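Local coordinates for cell wall surface anchor protein (Streptococcus agalactiae, PDB 4Z1P) that is probably anchored to the streptococcal cell wall through an LPXTG motif and probably acts as an antigen I/II-type adhesin in attachment to surfaces, at residues 55-60 with 137-142; 79-84 with 128-133; 11-16 with 290-295; 92-95 with 100-103; 114-119 with 141-146. All coordinates share one frame; numbering follows the deposited sequence.

Interaction 1 of 5, residues 55-60 with 137-142; sequences FAFVDQ and ITYNLS
Phe57 and Tyr139 lie face against face in an offset stack, their ring centroids 4.3 Å apart and their planes inclined by only 16°. The two side chains run in opposite directions. Phe57 CG lies anti to the backbone N (chi1 -169°), which carries the ring against the tyrosine's face. Phe57 CD2 sits over the centre of the tyrosine ring, 3.6 Å from Tyr139 CZ, while Tyr139 CE1 lies over the phenylalanine nearer its rim. The hydroxyl has travelled past the ring to the base of its partner, bringing Tyr139 OH to 3.4 Å from Phe57 CB. Flat aromatic residues suit this place because they fill the gap between two backbones 9.7 Å apart at CA of Phe57 and CA of Tyr139. Two residues on, Leu141 CD1 meets Asp59 OD2 at 3.5 Å, a methyl packed beside a buried carboxylate oxygen. In the second shell Asn156 ND2 hydrogen-bonds Asp59 OD2, and Gln36 takes up Tyr139 OH. Strand 55-61 pairs with 115-120 and 153-162 in one antiparallel sheet, whereas 137-145 lies between 29-36 and 65-75 in the other. The contact thus fills the interior of a beta sandwich, where Trp118 from strand 115-120 also meets the ring of Tyr139.

Interaction 2 of 5, residues 79-84 with 128-133; sequences DDVSSL and KAYVQK
Tyr130 points from helix 123-131 into the loop 79-84 and is met there by three residues, each from its own direction. Asp79 approaches the hydroxyl end at the ring edge, its carboxylate turned 88° from the ring plane. Tyr130 OH donates to Asp79 OD2 in a very short hydrogen bond of 2.5 Å. Val81 comes from the opposite direction to Tyr130 and lays CG1 over one face, 3.9 Å from the centroid, a CH-pi contact displaced toward the CZ side of the ring. That methyl is anti to the carbonyl carbon (chi1 -58°), which directs it at the tyrosine. Leu84 crosses at about a right angle and brings CD1 to 3.6 Å from Tyr130 CE2.

The loop contains an Asx turn: Asp80 OD1 accepts from Ser82 N at 3.1 Å and also from Ser82 OG, the latter on its syn lone pair. A short 3-10 turn, 82-84, follows, with Leu84 N bonded to Val81 O, and Val81 and Leu84 reach the same ring, the valine over a face and the leucine obliquely. In this domain of the antigen I/II family the loop joins strands 65-75 and 85-90, which belong to different sheets. A tyrosine serves well here, since its apolar ring packs on aliphatic residues while its hydroxyl reaches the partly exposed aspartate. Phe126 and Ala75 add to the packing round Tyr130.

Interaction 3 of 5, residues 11-16 with 290-295; sequences VLDENG and VSRSSA
Two type I beta turns, Asp13 to Gly16 and Ser291 to Ser294, face each other through Asp13 and Arg292, and their salt bridge joins the C2 region of the antigen I/II family to the C-terminal region. Arg292, extended from CG to NE, spans most of the gap, since CA of Asp13 and CA of Arg292 are 12.1 Å apart. Its NH1 donates to Asp13 OD2 at 2.8 Å, using the anti lone pair of that oxygen, with an N-H...O angle of 148°. The bond to the same oxygen from Arg292 NH2 is weak, at 3.3 Å. The guanidinium thus straddles one oxygen rather than pairing with both, and the two planes stand 87° apart.

The other oxygen, Asp13 OD1, serves its own turn: it accepts a weak bond from Asn15 N and a hydrogen bond from Gln17 N. Its position follows from chi1 of 64°, which sets CG between the backbone N and the carbonyl carbon. Gly16 N closes the turn on Asp13 O at 2.9 Å, and Gly16 takes positive phi, where a side chain would press on the preceding carbonyl. A water links Glu14 N and Arg292 NH2 through weak bonds. Asp221 makes a second salt bridge, at Arg292 NE. The two aspartate partners probably hold the guanidinium in orientation and balance its charge, and the contact probably depends chiefly on this ionic pairing, since little surface is buried between the turns.

Interaction 4 of 5, residues 92-95 with 100-103; sequences SKDT and LQSL
The amide of Gln101 has the carbonyl oxygen of Lys93 over one face, 3.4 Å from Gln101 CD, and its plane is inclined by 62° to the carboxylate of Asp94. At the polar ends of these flat groups, Gln101 OE1 and Asp94 OD1 are both acceptors and stay 4.1 Å apart. A water reconciles them, donating to each. The setting is a turn leading into a helix: Ser92 opens an ST turn and the 3-10 segment 93-95, after which the chain enters helix 98-106, all between strands 85-90 and 115-120.

In the ST turn Asp94 N donates to Ser92 OG at 2.8 Å, and Thr95 N closes the 3-10 turn on Ser92 O. A serine suits the first position, for its short hydroxyl can reach forward to the backbone N-H two residues on. Gln101 leans over this turn from the helix. Its CG lies anti to the carbonyl carbon (chi1 -66°) and the chain is extended beyond it, which carries the amide across the carbonyls of Lys93 and Asp94. The methylene also takes part, with Gln101 CG 3.4 Å from Lys93 O. The amide nitrogen has its firm partner just outside the turn, since Gln101 NE2 hydrogen-bonds Leu96 O, which, with the water on OE1, probably fixes the rotation of the amide. Leu100, on another side of the helix, packs on Met117. The bridging water lies 2.6 Å from Asp94 OD1 and 2.7 Å from Gln101 OE1.

Interaction 5 of 5, residues 114-119 with 141-146; sequences EFYMWT and LSFKVK
Phe143 sends its ring to Tyr116 across the interior of the domain. From CB, which does not aim straight at the opposite strand, the chain turns with CG anti to the carbonyl carbon (chi1 -73°), and the far end of the ring gains ground on its partner. CE1 makes the closest approach, 3.9 Å from Tyr116 CE1. CZ, at the tip, comes to 4.2 Å from the same tyrosine atom. The edge of Phe143 is directed toward the face of Tyr116 in an offset edge-to-face pair, with centroids 6.0 Å apart and planes at 69°. The approach is oblique and displaced from the centre of the tyrosine ring. His89 stacks on the ring of Tyr116.

Strand 115-120 belongs to the five-stranded antiparallel sheet and strand 137-145 to the four-stranded one, making this a further portion of the core of the beta sandwich. Large aromatic residues suit it because the backbones are far apart, 11.0 Å between CA of Tyr116 and CA of Leu141. Further along, Trp118 comes from the opposite direction to Leu141, and its six-membered ring does the touching: Trp118 CH2 lies 4.0 Å from Leu141 CD2. Trp118 CZ2 meets the same methyl. At the ends of the two segments Glu114 OE1 and Lys146 NZ stay 4.7 Å apart, opposite charges with separate partners, His89 for Glu114 and the carbonyl of Glu63 for Lys146.

Overall arrangement
Interactions 1 and 5 form one continuous core, their centres about 9 Å apart: both draw on strand 137-145, share Leu141, and reach neighbouring strands, 55-61 and 115-120, of the facing sheet. Interaction 2 closes one end of this sandwich, about 14 Å from interaction 1 between centres, with Ile137 CG2 packing on Val81 CG2 at 3.9 Å. Interaction 4 lies on the outer side of the five-stranded sheet, where Leu100 CD1 meets Met117 CE at 4.1 Å. Interaction 3 stands apart, about 23 Å from interaction 5 between centres, and joins this sandwich to the following one, whose sheets repeat its strand order. Paired sandwiches of this kind are consistent with antigen I/II adhesins.

Interaction 1 of 5, residues 55-60 with 137-142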
# COMPACT_ATOMS: atom_id res chain seq x y z
N PHE A 55 -17.12 28.16 1.32
CA PHE A 55 -17.04 26.86 0.69
C PHE A 55 -15.84 26.22 1.30
O PHE A 55 -14.69 26.74 1.16
CB PHE A 55 -16.91 26.98 -0.85
CG PHE A 55 -17.99 27.82 -1.44
CD1 PHE A 55 -19.28 27.33 -1.57
CD2 PHE A 55 -17.77 29.14 -1.64
CE1 PHE A 55 -20.31 28.17 -1.99
CE2 PHE A 55 -18.77 30.01 -2.10
CZ PHE A 55 -20.08 29.54 -2.25
N ALA A 56 -16.10 25.10 1.98
CA ALA A 56 -15.03 24.33 2.62
C ALA A 56 -15.03 22.93 2.15
O ALA A 56 -16.11 22.39 1.85
CB ALA A 56 -15.22 24.31 4.10
N PHE A 57 -13.83 22.35 1.99
CA PHE A 57 -13.66 20.96 1.63
C PHE A 57 -12.79 20.30 2.69
O PHE A 57 -11.71 20.83 3.04
CB PHE A 57 -12.91 20.85 0.28
CG PHE A 57 -12.93 19.46 -0.29
CD1 PHE A 57 -14.15 18.92 -0.72
CD2 PHE A 57 -11.78 18.66 -0.35
CE1 PHE A 57 -14.23 17.67 -1.22
CE2 PHE A 57 -11.86 17.36 -0.82
CZ PHE A 57 -13.09 16.88 -1.27
N VAL A 58 -13.23 19.15 3.18
CA VAL A 58 -12.55 18.45 4.22
C VAL A 58 -12.10 17.13 3.77
O VAL A 58 -12.94 16.34 3.31
CB VAL A 58 -13.47 18.25 5.51
CG1 VAL A 58 -12.76 17.37 6.55
CG2 VAL A 58 -13.83 19.62 6.08
N ASP A 59 -10.82 16.80 3.98
CA ASP A 59 -10.36 15.41 3.83
C ASP A 59 -9.93 14.82 5.19
O ASP A 59 -9.10 15.42 5.91
CB ASP A 59 -9.20 15.31 2.87
CG ASP A 59 -8.80 13.86 2.60
OD1 ASP A 59 -8.32 13.12 3.53
OD2 ASP A 59 -8.98 13.44 1.47
N GLN A 60 -10.54 13.70 5.59
CA GLN A 60 -10.24 13.10 6.87
C GLN A 60 -9.71 11.70 6.64
O GLN A 60 -10.48 10.76 6.40
CB GLN A 60 -11.48 13.17 7.75
CG GLN A 60 -11.66 12.23 8.95
CD GLN A 60 -10.84 12.59 10.09
OE1 GLN A 60 -11.35 12.99 11.11
NE2 GLN A 60 -9.52 12.44 9.94
N ILE A 137 -14.55 20.84 -8.37
CA ILE A 137 -13.11 20.97 -8.08
C ILE A 137 -12.58 19.56 -7.78
O ILE A 137 -13.18 18.84 -6.96
CB ILE A 137 -12.90 21.86 -6.83
CG1 ILE A 137 -13.60 23.22 -6.94
CG2 ILE A 137 -11.44 22.05 -6.52
CD1 ILE A 137 -13.40 24.00 -8.22
N THR A 138 -11.46 19.18 -8.38
CA THR A 138 -10.85 17.90 -8.16
C THR A 138 -9.54 18.03 -7.40
O THR A 138 -8.63 18.83 -7.80
CB THR A 138 -10.63 17.17 -9.45
OG1 THR A 138 -11.89 16.94 -10.09
CG2 THR A 138 -9.97 15.85 -9.17
N TYR A 139 -9.45 17.33 -6.28
CA TYR A 139 -8.23 17.33 -5.48
C TYR A 139 -7.49 16.07 -5.75
O TYR A 139 -8.06 14.96 -5.55
CB TYR A 139 -8.57 17.48 -4.00
CG TYR A 139 -9.26 18.73 -3.60
CD1 TYR A 139 -10.55 19.02 -4.02
CD2 TYR A 139 -8.67 19.60 -2.74
CE1 TYR A 139 -11.24 20.12 -3.57
CE2 TYR A 139 -9.29 20.75 -2.32
CZ TYR A 139 -10.57 21.04 -2.72
OH TYR A 139 -11.20 22.19 -2.33
N ASN A 140 -6.26 16.17 -6.28
CA ASN A 140 -5.42 14.98 -6.40
C ASN A 140 -4.51 14.94 -5.21
O ASN A 140 -3.59 15.77 -5.05
CB ASN A 140 -4.61 14.92 -7.71
CG ASN A 140 -5.37 14.23 -8.84
OD1 ASN A 140 -5.14 13.05 -9.16
ND2 ASN A 140 -6.26 14.96 -9.45
N LEU A 141 -4.74 13.95 -4.38
CA LEU A 141 -4.07 13.90 -3.06
C LEU A 141 -3.30 12.60 -2.90
O LEU A 141 -3.83 11.55 -3.09
CB LEU A 141 -5.07 14.01 -1.97
CG LEU A 141 -5.95 15.26 -1.94
CD1 LEU A 141 -7.04 15.07 -0.88
CD2 LEU A 141 -5.14 16.54 -1.72
N SER A 142 -2.08 12.64 -2.45
CA SER A 142 -1.35 11.42 -2.25
C SER A 142 -0.70 11.34 -0.85
O SER A 142 -0.14 12.31 -0.31
CB SER A 142 -0.34 11.18 -3.39
OG SER A 142 0.91 11.66 -3.00

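Interaction 2 of 5, residues 79-84 with 128-133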
# COMPACT_ATOMS: atom_id res chain seq x y z
N ASP A 79 -8.88 25.22 -14.73
CA ASP A 79 -8.14 26.22 -13.87
C ASP A 79 -7.47 25.55 -12.67
O ASP A 79 -8.07 24.69 -11.93
CB ASP A 79 -9.00 27.32 -13.34
CG ASP A 79 -9.60 28.23 -14.41
OD1 ASP A 79 -9.20 28.14 -15.56
OD2 ASP A 79 -10.41 29.07 -14.03
N ASP A 80 -6.23 25.96 -12.43
CA ASP A 80 -5.59 25.70 -11.15
C ASP A 80 -6.22 26.65 -10.13
O ASP A 80 -6.07 27.90 -10.24
CB ASP A 80 -4.00 25.98 -11.31
CG ASP A 80 -3.24 25.92 -9.96
OD1 ASP A 80 -3.77 25.42 -8.94
OD2 ASP A 80 -2.07 26.38 -9.98
N VAL A 81 -6.95 26.11 -9.14
CA VAL A 81 -7.58 26.92 -8.11
C VAL A 81 -6.87 26.80 -6.70
O VAL A 81 -7.41 27.31 -5.74
CB VAL A 81 -9.07 26.55 -7.95
CG1 VAL A 81 -9.83 26.71 -9.25
CG2 VAL A 81 -9.24 25.14 -7.46
N SER A 82 -5.68 26.20 -6.67
CA SER A 82 -4.89 25.93 -5.41
C SER A 82 -4.57 27.29 -4.68
O SER A 82 -4.65 27.38 -3.43
CB SER A 82 -3.63 25.06 -5.66
OG SER A 82 -2.67 25.79 -6.53
N SER A 83 -4.36 28.38 -5.44
CA SER A 83 -4.02 29.67 -4.83
C SER A 83 -5.25 30.39 -4.24
O SER A 83 -5.14 31.35 -3.46
CB SER A 83 -3.33 30.60 -5.85
OG SER A 83 -4.32 31.13 -6.80
N LEU A 84 -6.44 29.91 -4.58
CA LEU A 84 -7.66 30.53 -4.16
C LEU A 84 -8.21 29.86 -2.88
O LEU A 84 -9.23 30.34 -2.28
CB LEU A 84 -8.76 30.35 -5.23
CG LEU A 84 -8.39 30.80 -6.65
CD1 LEU A 84 -9.52 30.63 -7.66
CD2 LEU A 84 -7.82 32.21 -6.68
N LYS A 128 -18.53 33.33 -7.69
CA LYS A 128 -18.76 33.88 -9.02
C LYS A 128 -18.02 33.14 -10.07
O LYS A 128 -18.59 32.79 -11.12
CB LYS A 128 -18.47 35.39 -9.08
CG LYS A 128 -19.37 36.30 -8.21
CD LYS A 128 -20.85 36.37 -8.59
CE LYS A 128 -21.17 36.71 -10.06
NZ LYS A 128 -22.68 36.65 -10.24
N ALA A 129 -16.77 32.77 -9.79
CA ALA A 129 -15.99 32.10 -10.80
C ALA A 129 -16.23 30.62 -10.95
O ALA A 129 -16.05 30.08 -12.05
CB ALA A 129 -14.50 32.36 -10.55
N TYR A 130 -16.57 29.91 -9.89
CA TYR A 130 -16.63 28.47 -9.94
C TYR A 130 -17.97 27.91 -9.45
O TYR A 130 -18.61 27.18 -10.20
CB TYR A 130 -15.49 27.85 -9.11
CG TYR A 130 -14.18 28.24 -9.75
CD1 TYR A 130 -13.76 27.67 -10.89
CD2 TYR A 130 -13.42 29.26 -9.21
CE1 TYR A 130 -12.60 28.09 -11.55
CE2 TYR A 130 -12.24 29.69 -9.83
CZ TYR A 130 -11.87 29.11 -11.01
OH TYR A 130 -10.76 29.56 -11.63
N VAL A 131 -18.44 28.30 -8.28
CA VAL A 131 -19.64 27.62 -7.70
C VAL A 131 -20.86 27.93 -8.58
O VAL A 131 -21.59 27.02 -9.00
CB VAL A 131 -19.91 28.07 -6.27
CG1 VAL A 131 -21.08 27.37 -5.58
CG2 VAL A 131 -18.64 27.80 -5.42
N GLN A 132 -21.11 29.21 -8.78
CA GLN A 132 -22.26 29.66 -9.59
C GLN A 132 -22.24 29.18 -11.03
O GLN A 132 -23.29 29.04 -11.70
CB GLN A 132 -22.43 31.20 -9.45
CG GLN A 132 -23.76 31.72 -9.93
CD GLN A 132 -23.84 33.21 -9.88
OE1 GLN A 132 -22.84 33.95 -10.14
NE2 GLN A 132 -24.99 33.69 -9.48
N LYS A 133 -21.06 28.91 -11.53
CA LYS A 133 -20.88 28.28 -12.83
C LYS A 133 -20.99 26.76 -12.82
O LYS A 133 -20.90 26.14 -13.85
CB LYS A 133 -19.60 28.77 -13.49
CG LYS A 133 -19.62 30.31 -13.73
CD LYS A 133 -18.40 30.84 -14.52
CE LYS A 133 -18.49 32.39 -14.64
NZ LYS A 133 -17.24 32.75 -15.37

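Interaction 3 of 5, residues 11-16 with 290-295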
# COMPACT_ATOMS: atom_id res chain seq x y z
N VAL A 11 -9.77 5.91 -4.96
CA VAL A 11 -8.38 5.51 -4.83
C VAL A 11 -8.01 4.68 -6.06
O VAL A 11 -8.73 3.70 -6.37
CB VAL A 11 -8.12 4.72 -3.50
CG1 VAL A 11 -9.00 3.50 -3.41
CG2 VAL A 11 -6.66 4.43 -3.34
N LEU A 12 -6.94 5.08 -6.74
CA LEU A 12 -6.60 4.63 -8.09
C LEU A 12 -5.18 4.07 -8.10
O LEU A 12 -4.30 4.57 -7.41
CB LEU A 12 -6.66 5.77 -9.08
CG LEU A 12 -7.93 6.60 -9.14
CD1 LEU A 12 -7.86 7.71 -10.16
CD2 LEU A 12 -9.09 5.72 -9.52
N ASP A 13 -4.96 3.06 -8.93
CA ASP A 13 -3.62 2.56 -9.16
C ASP A 13 -2.98 3.39 -10.31
O ASP A 13 -3.55 4.36 -10.80
CB ASP A 13 -3.66 1.06 -9.48
CG ASP A 13 -4.41 0.73 -10.81
OD1 ASP A 13 -4.59 1.64 -11.66
OD2 ASP A 13 -4.88 -0.45 -10.95
N GLU A 14 -1.81 2.97 -10.73
CA GLU A 14 -1.02 3.71 -11.69
C GLU A 14 -1.63 3.75 -13.07
O GLU A 14 -1.37 4.67 -13.82
CB GLU A 14 0.38 3.11 -11.75
CG GLU A 14 1.23 3.46 -10.56
CD GLU A 14 1.44 4.97 -10.44
OE1 GLU A 14 1.90 5.43 -9.35
OE2 GLU A 14 1.13 5.70 -11.42
N ASN A 15 -2.50 2.79 -13.37
CA ASN A 15 -3.24 2.81 -14.60
C ASN A 15 -4.48 3.61 -14.52
O ASN A 15 -5.27 3.60 -15.45
CB ASN A 15 -3.58 1.38 -15.01
CG ASN A 15 -2.35 0.49 -15.02
OD1 ASN A 15 -1.25 0.97 -15.26
ND2 ASN A 15 -2.52 -0.78 -14.68
N GLY A 16 -4.72 4.28 -13.40
CA GLY A 16 -5.97 5.01 -13.25
C GLY A 16 -7.19 4.19 -12.88
O GLY A 16 -8.28 4.71 -12.95
N VAL A 290 1.01 -12.43 -13.33
CA VAL A 290 0.09 -12.95 -12.29
C VAL A 290 -1.16 -12.07 -12.15
O VAL A 290 -1.04 -10.84 -12.05
CB VAL A 290 0.78 -13.10 -10.91
CG1 VAL A 290 -0.16 -13.81 -9.90
CG2 VAL A 290 2.07 -13.91 -11.10
N SER A 291 -2.33 -12.70 -12.17
CA SER A 291 -3.56 -11.94 -11.96
C SER A 291 -3.65 -11.29 -10.59
O SER A 291 -3.31 -11.92 -9.59
CB SER A 291 -4.73 -12.86 -12.11
OG SER A 291 -5.93 -12.20 -11.79
N ARG A 292 -4.22 -10.08 -10.49
CA ARG A 292 -4.41 -9.47 -9.16
C ARG A 292 -5.41 -10.23 -8.32
O ARG A 292 -5.44 -10.11 -7.09
CB ARG A 292 -4.93 -8.02 -9.28
CG ARG A 292 -3.85 -7.13 -9.81
CD ARG A 292 -4.24 -5.70 -9.64
NE ARG A 292 -3.25 -4.85 -10.22
CZ ARG A 292 -3.43 -3.53 -10.30
NH1 ARG A 292 -4.57 -3.00 -9.81
NH2 ARG A 292 -2.51 -2.77 -10.82
N SER A 293 -6.24 -11.02 -8.99
CA SER A 293 -7.17 -11.85 -8.29
C SER A 293 -6.53 -13.18 -7.86
O SER A 293 -7.24 -14.01 -7.33
CB SER A 293 -8.37 -12.19 -9.17
OG SER A 293 -7.92 -13.10 -10.18
N SER A 294 -5.25 -13.38 -8.09
CA SER A 294 -4.60 -14.60 -7.63
C SER A 294 -3.62 -14.39 -6.52
O SER A 294 -2.76 -13.50 -6.62
CB SER A 294 -3.84 -15.25 -8.79
OG SER A 294 -3.23 -16.48 -8.38
N ALA A 295 -3.64 -15.27 -5.52
CA ALA A 295 -2.53 -15.34 -4.58
C ALA A 295 -1.27 -15.75 -5.33
O ALA A 295 -1.31 -16.29 -6.45
CB ALA A 295 -2.84 -16.29 -3.46
O HOH W 1 -1.26 0.05 -11.89

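Interaction 4 of 5, residues 92-95 with 100-103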
# COMPACT_ATOMS: atom_id res chain seq x y z
N SER A 92 -6.95 18.37 15.63
CA SER A 92 -8.32 18.18 16.01
C SER A 92 -9.07 19.39 15.60
O SER A 92 -8.52 20.49 15.54
CB SER A 92 -8.43 17.91 17.56
OG SER A 92 -9.21 18.86 18.19
N LYS A 93 -10.39 19.25 15.51
CA LYS A 93 -11.19 20.46 15.28
C LYS A 93 -11.05 21.51 16.36
O LYS A 93 -11.29 22.66 16.12
CB LYS A 93 -12.66 20.08 15.10
CG LYS A 93 -13.34 19.47 16.30
CD LYS A 93 -14.66 18.89 15.85
CE LYS A 93 -15.60 18.65 17.01
NZ LYS A 93 -15.12 17.56 17.89
N ASP A 94 -10.67 21.12 17.57
CA ASP A 94 -10.50 22.10 18.65
C ASP A 94 -9.39 23.12 18.41
O ASP A 94 -9.39 24.15 19.06
CB ASP A 94 -10.25 21.38 20.00
CG ASP A 94 -11.44 20.45 20.39
OD1 ASP A 94 -12.56 20.92 20.18
OD2 ASP A 94 -11.22 19.30 20.86
N THR A 95 -8.47 22.85 17.50
CA THR A 95 -7.44 23.88 17.11
C THR A 95 -7.90 24.89 16.07
O THR A 95 -7.26 25.95 15.90
CB THR A 95 -6.06 23.25 16.78
OG1 THR A 95 -6.03 22.72 15.46
CG2 THR A 95 -5.70 22.12 17.71
N LEU A 100 -14.60 28.87 12.36
CA LEU A 100 -14.59 27.67 11.55
C LEU A 100 -15.09 26.45 12.31
O LEU A 100 -15.71 25.55 11.70
CB LEU A 100 -13.20 27.40 11.02
CG LEU A 100 -12.71 28.32 9.89
CD1 LEU A 100 -11.22 28.06 9.68
CD2 LEU A 100 -13.48 28.12 8.59
N GLN A 101 -14.90 26.40 13.62
CA GLN A 101 -15.55 25.32 14.39
C GLN A 101 -17.04 25.44 14.34
O GLN A 101 -17.71 24.45 14.24
CB GLN A 101 -15.14 25.31 15.86
CG GLN A 101 -13.71 24.99 16.12
CD GLN A 101 -13.43 24.87 17.60
OE1 GLN A 101 -14.16 24.18 18.35
NE2 GLN A 101 -12.35 25.53 18.03
N SER A 102 -17.55 26.64 14.46
CA SER A 102 -18.97 26.85 14.38
C SER A 102 -19.52 26.52 12.96
O SER A 102 -20.62 25.90 12.81
CB SER A 102 -19.32 28.28 14.75
OG SER A 102 -20.74 28.34 14.69
N LEU A 103 -18.76 26.90 11.94
CA LEU A 103 -19.15 26.53 10.58
C LEU A 103 -19.29 25.03 10.45
O LEU A 103 -20.34 24.52 9.99
CB LEU A 103 -18.12 27.02 9.55
CG LEU A 103 -18.44 26.73 8.06
CD1 LEU A 103 -19.61 27.55 7.61
CD2 LEU A 103 -17.21 26.92 7.16
O HOH W 2 -13.66 23.20 20.85

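Interaction 5 of 5, residues 114-119 with 141-146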
# COMPACT_ATOMS: atom_id res chain seq x y z
N GLU A 114 -7.54 14.07 13.13
CA GLU A 114 -6.63 15.01 12.48
C GLU A 114 -7.16 15.10 11.04
O GLU A 114 -7.30 14.08 10.41
CB GLU A 114 -5.20 14.39 12.52
CG GLU A 114 -4.21 14.94 11.51
CD GLU A 114 -2.81 14.42 11.73
OE1 GLU A 114 -2.60 13.49 12.53
OE2 GLU A 114 -1.91 14.98 11.11
N PHE A 115 -7.35 16.29 10.49
CA PHE A 115 -7.84 16.38 9.14
C PHE A 115 -7.28 17.59 8.43
O PHE A 115 -6.57 18.41 9.05
CB PHE A 115 -9.38 16.42 9.15
CG PHE A 115 -9.96 17.61 9.84
CD1 PHE A 115 -10.22 17.57 11.17
CD2 PHE A 115 -10.36 18.74 9.15
CE1 PHE A 115 -10.84 18.64 11.80
CE2 PHE A 115 -10.94 19.84 9.76
CZ PHE A 115 -11.19 19.80 11.10
N TYR A 116 -7.56 17.66 7.13
CA TYR A 116 -7.17 18.75 6.27
C TYR A 116 -8.41 19.41 5.73
O TYR A 116 -9.44 18.75 5.54
CB TYR A 116 -6.36 18.21 5.08
CG TYR A 116 -5.16 17.45 5.47
CD1 TYR A 116 -5.25 16.15 5.86
CD2 TYR A 116 -3.86 18.07 5.46
CE1 TYR A 116 -4.09 15.44 6.22
CE2 TYR A 116 -2.74 17.37 5.80
CZ TYR A 116 -2.85 16.07 6.15
OH TYR A 116 -1.74 15.39 6.53
N MET A 117 -8.37 20.73 5.61
CA MET A 117 -9.47 21.45 5.12
C MET A 117 -9.05 22.59 4.22
O MET A 117 -8.02 23.25 4.49
CB MET A 117 -10.33 21.98 6.28
CG MET A 117 -11.56 22.74 5.87
SD MET A 117 -12.57 23.21 7.30
CE MET A 117 -11.54 24.33 8.12
N TRP A 118 -9.76 22.78 3.13
CA TRP A 118 -9.46 23.86 2.17
C TRP A 118 -10.67 24.72 2.12
O TRP A 118 -11.78 24.21 1.91
CB TRP A 118 -9.19 23.27 0.76
CG TRP A 118 -7.92 22.53 0.63
CD1 TRP A 118 -6.70 23.04 0.20
CD2 TRP A 118 -7.67 21.18 0.96
NE1 TRP A 118 -5.76 22.08 0.22
CE2 TRP A 118 -6.31 20.93 0.71
CE3 TRP A 118 -8.46 20.16 1.47
CZ2 TRP A 118 -5.73 19.69 0.90
CZ3 TRP A 118 -7.92 18.92 1.61
CH2 TRP A 118 -6.54 18.70 1.38
N THR A 119 -10.52 26.00 2.36
CA THR A 119 -11.56 26.98 2.34
C THR A 119 -11.33 28.08 1.33
O THR A 119 -10.12 28.52 1.07
CB THR A 119 -11.66 27.67 3.74
OG1 THR A 119 -10.39 28.09 4.13
CG2 THR A 119 -12.20 26.71 4.76
N LEU A 141 -4.74 13.95 -4.38
CA LEU A 141 -4.07 13.90 -3.06
C LEU A 141 -3.30 12.60 -2.90
O LEU A 141 -3.83 11.55 -3.09
CB LEU A 141 -5.07 14.01 -1.97
CG LEU A 141 -5.95 15.26 -1.94
CD1 LEU A 141 -7.04 15.07 -0.88
CD2 LEU A 141 -5.14 16.54 -1.72
N SER A 142 -2.08 12.64 -2.45
CA SER A 142 -1.35 11.42 -2.25
C SER A 142 -0.70 11.34 -0.85
O SER A 142 -0.14 12.31 -0.31
CB SER A 142 -0.34 11.18 -3.39
OG SER A 142 0.91 11.66 -3.00
N PHE A 143 -0.79 10.16 -0.26
CA PHE A 143 -0.36 9.91 1.15
C PHE A 143 0.55 8.73 1.17
O PHE A 143 0.35 7.78 0.40
CB PHE A 143 -1.54 9.52 2.05
CG PHE A 143 -2.50 10.64 2.41
CD1 PHE A 143 -2.31 11.42 3.57
CD2 PHE A 143 -3.63 10.90 1.64
CE1 PHE A 143 -3.26 12.38 3.93
CE2 PHE A 143 -4.54 11.88 2.00
CZ PHE A 143 -4.39 12.59 3.15
N LYS A 144 1.54 8.80 2.04
CA LYS A 144 2.30 7.63 2.45
C LYS A 144 1.61 7.02 3.64
O LYS A 144 0.77 7.65 4.29
CB LYS A 144 3.69 7.98 2.85
CG LYS A 144 4.51 8.74 1.86
CD LYS A 144 4.77 7.97 0.61
CE LYS A 144 5.63 8.81 -0.35
NZ LYS A 144 5.45 8.43 -1.79
N VAL A 145 2.01 5.80 3.97
CA VAL A 145 1.40 5.08 5.10
C VAL A 145 2.41 5.19 6.24
O VAL A 145 3.62 5.13 6.01
CB VAL A 145 1.19 3.57 4.77
CG1 VAL A 145 0.59 2.83 5.93
CG2 VAL A 145 0.30 3.42 3.55
N LYS A 146 1.91 5.32 7.46
CA LYS A 146 2.79 5.48 8.61
C LYS A 146 3.53 4.16 8.83
O LYS A 146 2.94 3.12 8.77
CB LYS A 146 2.06 5.86 9.87
CG LYS A 146 1.68 7.33 9.95
CD LYS A 146 0.92 7.58 11.25
CE LYS A 146 0.63 9.06 11.51
NZ LYS A 146 -0.78 9.16 11.99